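Local structure of leucine aminopeptidase A1, chloroplastic (Solanum lycopersicum, 5D8N) at residues G212-L215 and G216-V220; N324-G327 and G328-V332. The protein removes N-terminal amino acids, preferably leucine, from peptides as a homohexameric, magnesium-dependent M17 aminopeptidase, and helps regulate wound signalling and insect defence. The protein carries 1 engineered substitution. All coordinates share one frame; numbering follows the deposited sequence.

Contact 1 of 2, residues G212-L215 and G216-V220; sequences GVIL and GRELV. With MG (magnesium ion), chain H.
Four backbone hydrogen bonds join residues 212-215 to 216-220 as successive turns of one alpha-helix. Gly216 N binds Gly212 O, Arg217 N binds Val213 O, Glu218 N binds Ile214 O and Leu219 N binds Leu215 O. The Arg217 N to Val213 O bond is 2.9 Å long, with an N-H...O angle of 163°.

The main apolar contact is between Leu215 and Leu219. Leu215 CD1 lies 4.0 Å from Leu219 CG, and the two side chains cross at a slant. Leu215 holds CG anti to its backbone N (chi1 173°), and this sends the branch along the helix to Leu219. Both leucines also touch Glu235 of helix 229-242. Replacing Leu215 by an alanine is likely to leave Leu219 without its apolar neighbour one turn back and to open a gap toward Ile239.

Val213 and Arg217 run side by side in the same direction. Val213 CG1 is 4.0 Å from Arg217 NE and approaches the guanidinium obliquely. Arg217 NE hydrogen-bonds to Thr515 O, which anchors the guanidinium.

At the far end Val220 O binds a magnesium ion at 2.3 Å, and Ala222 O binds it too. Four waters complete the shell. Water 1 also donates to Leu219 O at 2.6 Å. Carbonyls and waters supply all six ligands, so the protein brings no carboxylate to this ion, which probably keeps much of its positive charge.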
loop_
_atom_site.group_PDB
_atom_site.type_symbol
_atom_site.label_atom_id
_atom_site.label_comp_id
_atom_site.label_asym_id
_atom_site.label_seq_id
_atom_site.Cartn_x
_atom_site.Cartn_y
_atom_site.Cartn_z
ATOM N N GLY A 212 35.754 5.239 -24.044
ATOM C CA GLY A 212 34.391 4.776 -24.248
ATOM C C GLY A 212 33.598 4.590 -22.964
ATOM O O GLY A 212 32.453 4.980 -22.886
ATOM N N VAL A 213 34.203 4.007 -21.941
ATOM C CA VAL A 213 33.532 3.824 -20.661
ATOM C C VAL A 213 33.134 5.178 -20.058
ATOM O O VAL A 213 32.014 5.371 -19.578
ATOM C CB VAL A 213 34.425 3.056 -19.689
ATOM C CG1 VAL A 213 33.803 3.021 -18.302
ATOM C CG2 VAL A 213 34.646 1.624 -20.178
ATOM N N ILE A 214 34.052 6.127 -20.122
ATOM C CA ILE A 214 33.833 7.465 -19.581
ATOM C C ILE A 214 32.756 8.243 -20.331
ATOM O O ILE A 214 31.886 8.833 -19.701
ATOM C CB ILE A 214 35.151 8.248 -19.526
ATOM C CG1 ILE A 214 35.969 7.699 -18.357
ATOM C CG2 ILE A 214 34.891 9.747 -19.334
ATOM C CD1 ILE A 214 37.409 8.175 -18.353
ATOM N N LEU A 215 32.710 8.111 -21.649
ATOM C CA LEU A 215 31.599 8.653 -22.404
ATOM C C LEU A 215 30.269 8.043 -21.937
ATOM O O LEU A 215 29.276 8.762 -21.770
ATOM C CB LEU A 215 31.788 8.399 -23.915
ATOM C CG LEU A 215 30.602 8.774 -24.804
ATOM C CD1 LEU A 215 30.307 10.259 -24.685
ATOM C CD2 LEU A 215 30.868 8.406 -26.247
ATOM N N GLY A 216 30.236 6.722 -21.770
ATOM C CA GLY A 216 29.049 6.081 -21.247
ATOM C C GLY A 216 28.599 6.614 -19.888
ATOM O O GLY A 216 27.430 6.909 -19.691
ATOM N N ARG A 217 29.525 6.765 -18.945
ATOM C CA ARG A 217 29.212 7.360 -17.643
ATOM C C ARG A 217 28.638 8.754 -17.798
ATOM O O ARG A 217 27.609 9.078 -17.181
ATOM C CB ARG A 217 30.475 7.473 -16.787
ATOM C CG ARG A 217 31.022 6.121 -16.381
ATOM C CD ARG A 217 32.127 6.249 -15.362
ATOM N NE ARG A 217 32.610 4.924 -14.986
ATOM C CZ ARG A 217 33.596 4.722 -14.119
ATOM N NH1 ARG A 217 34.154 5.768 -13.521
ATOM N NH2 ARG A 217 34.121 3.508 -13.977
ATOM N N GLU A 218 29.263 9.561 -18.658
ATOM C CA GLU A 218 28.767 10.927 -18.862
ATOM C C GLU A 218 27.367 10.996 -19.441
ATOM O O GLU A 218 26.528 11.779 -18.981
ATOM C CB GLU A 218 29.734 11.709 -19.740
ATOM C CG GLU A 218 31.011 12.099 -19.009
ATOM C CD GLU A 218 31.952 12.910 -19.888
ATOM O OE1 GLU A 218 31.952 12.682 -21.120
ATOM O OE2 GLU A 218 32.755 13.701 -19.335
ATOM N N LEU A 219 27.075 10.074 -20.355
ATOM C CA LEU A 219 25.769 10.087 -20.995
ATOM C C LEU A 219 24.681 9.740 -19.981
ATOM O O LEU A 219 23.593 10.286 -20.030
ATOM C CB LEU A 219 25.741 9.131 -22.181
ATOM C CG LEU A 219 26.584 9.586 -23.369
ATOM C CD1 LEU A 219 26.614 8.497 -24.421
ATOM C CD2 LEU A 219 26.034 10.870 -23.964
ATOM N N VAL A 220 24.995 8.842 -19.057
ATOM C CA VAL A 220 24.050 8.405 -18.041
ATOM C C VAL A 220 23.973 9.421 -16.903
ATOM O O VAL A 220 22.904 9.697 -16.423
ATOM C CB VAL A 220 24.428 7.009 -17.498
ATOM C CG1 VAL A 220 23.474 6.579 -16.393
ATOM C CG2 VAL A 220 24.400 5.973 -18.616
HETATM MG MG MG H . 20.882 10.546 -16.980
HETATM O O HOH W 1 21.112 10.178 -19.238
HETATM O O HOH W 2 20.565 10.632 -14.806
HETATM O O HOH W 3 18.804 10.978 -17.533
HETATM O O HOH W 4 20.191 8.503 -17.054
#

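Contact 2 of 2, residues N324-G327 and G328-V332; sequences NDMG and GAAAV
Met326 has a positive phi (73°), and this turns its carbonyl onto the start of helix 327-342, where Ala330 N binds it. Its side chain leaves with chi1 at -125°, away from the staggered positions. The extended second torsion then carries the sulfur away from the backbone, and the last bend brings CE back toward Ala330.

Met326 is the N-cap residue. Its O accepts from Ala330 N at 2.9 Å, with the donor tilted slightly from the carbonyl plane. One residue on, Gly327 O accepts from Ala331 N at 3.1 Å; the donor there is tilted further and the bond is less straight. These two bonds close the first turn of the helix.

Between the two segments the side chains touch only lightly. Met326 CG lies 4.3 Å from Ala329 CB, and Met326 CE is 4.3 Å from Ala330 CB. Ala330 CB also rests on the cap carbonyl, 3.4 Å from Met326 O.

Residues 324-327 form a type II beta turn, closed by Gly327 N to Asn324 O at 3.1 Å. Met326 takes the third position of the turn, which fits its positive phi. The turn carries Asp325, a ligand of magnesium site 1. Asp325 OD2 bonds to Asp305 N, which ties the turn to another metal ligand.

The helix start is buried. Leu219 of helix 197-221 meets Met326 and Ala330 on one flank. Strand 293-305 gives Thr303 to Met326, and there is a backbone hydrogen bond between Lys300 and Ala329. Val353 of strand 347-358 packs on Ala329.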
loop_
_atom_site.group_PDB
_atom_site.type_symbol
_atom_site.label_atom_id
_atom_site.label_comp_id
_atom_site.label_asym_id
_atom_site.label_seq_id
_atom_site.Cartn_x
_atom_site.Cartn_y
_atom_site.Cartn_z
ATOM N N ASN A 324 19.199 4.752 -13.885
ATOM C CA ASN A 324 19.780 3.858 -14.862
ATOM C C ASN A 324 19.288 4.073 -16.289
ATOM O O ASN A 324 19.690 3.322 -17.183
ATOM C CB ASN A 324 19.554 2.412 -14.402
ATOM C CG ASN A 324 18.093 2.016 -14.389
ATOM O OD1 ASN A 324 17.239 2.749 -14.897
ATOM N ND2 ASN A 324 17.801 0.838 -13.830
ATOM N N ASP A 325 18.366 5.016 -16.490
ATOM C CA ASP A 325 17.820 5.328 -17.822
ATOM C C ASP A 325 18.983 5.457 -18.800
ATOM O O ASP A 325 20.027 6.029 -18.452
ATOM C CB ASP A 325 17.070 6.672 -17.842
ATOM C CG ASP A 325 15.668 6.573 -17.252
ATOM O OD1 ASP A 325 15.230 5.428 -16.964
ATOM O OD2 ASP A 325 15.020 7.646 -17.081
ATOM N N MET A 326 18.814 4.853 -19.972
ATOM C CA MET A 326 19.753 5.036 -21.069
ATOM C C MET A 326 21.096 4.314 -20.888
ATOM O O MET A 326 22.026 4.545 -21.646
ATOM C CB MET A 326 19.986 6.541 -21.244
ATOM C CG MET A 326 19.731 7.108 -22.624
ATOM S SD MET A 326 20.622 8.661 -22.444
ATOM C CE MET A 326 22.277 8.098 -22.127
ATOM N N GLY A 327 21.236 3.478 -19.869
ATOM C CA GLY A 327 22.480 2.740 -19.675
ATOM C C GLY A 327 22.884 1.904 -20.883
ATOM O O GLY A 327 24.070 1.706 -21.153
ATOM N N GLY A 328 21.879 1.376 -21.568
ATOM C CA GLY A 328 22.090 0.500 -22.699
ATOM C C GLY A 328 22.635 1.301 -23.866
ATOM O O GLY A 328 23.638 0.925 -24.481
ATOM N N ALA A 329 21.958 2.391 -24.197
ATOM C CA ALA A 329 22.439 3.257 -25.254
ATOM C C ALA A 329 23.843 3.738 -24.950
ATOM O O ALA A 329 24.680 3.913 -25.842
ATOM C CB ALA A 329 21.509 4.446 -25.425
ATOM N N ALA A 330 24.068 4.100 -23.699
ATOM C CA ALA A 330 25.377 4.623 -23.313
ATOM C C ALA A 330 26.484 3.600 -23.553
ATOM O O ALA A 330 27.581 3.959 -23.973
ATOM C CB ALA A 330 25.344 5.044 -21.863
ATOM N N ALA A 331 26.202 2.332 -23.272
ATOM C CA ALA A 331 27.203 1.295 -23.461
ATOM C C ALA A 331 27.463 1.101 -24.948
ATOM O O ALA A 331 28.606 0.928 -25.386
ATOM C CB ALA A 331 26.760 -0.012 -22.824
ATOM N N VAL A 332 26.402 1.198 -25.734
ATOM C CA VAL A 332 26.556 1.072 -27.179
ATOM C C VAL A 332 27.395 2.205 -27.779
ATOM O O VAL A 332 28.301 1.976 -28.584
ATOM C CB VAL A 332 25.186 0.933 -27.849
ATOM C CG1 VAL A 332 25.254 1.089 -29.350
ATOM C CG2 VAL A 332 24.590 -0.437 -27.496
#

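Contact 1 comes first along the chain, near the C-terminal end of helix 197-221. Contact 2 follows after strand 293-305, at the start of helix 327-342. Both belong to the catalytic domain, with centres about 9 Å apart. The two helices touch where Val220 CG2 is 3.5 Å from Ala330 CB. The cap residue reaches across as well, with Met326 CE 3.3 Å from Leu219 O. Contact 2 also rests on strands 293-305 and 347-358 of the mixed eight-stranded sheet, so its helix lies between that sheet and helix 197-221. A bound magnesium ion lies about 6 Å from the side chain of Met326, in the turn that carries Asp325 of the catalytic-domain metal site.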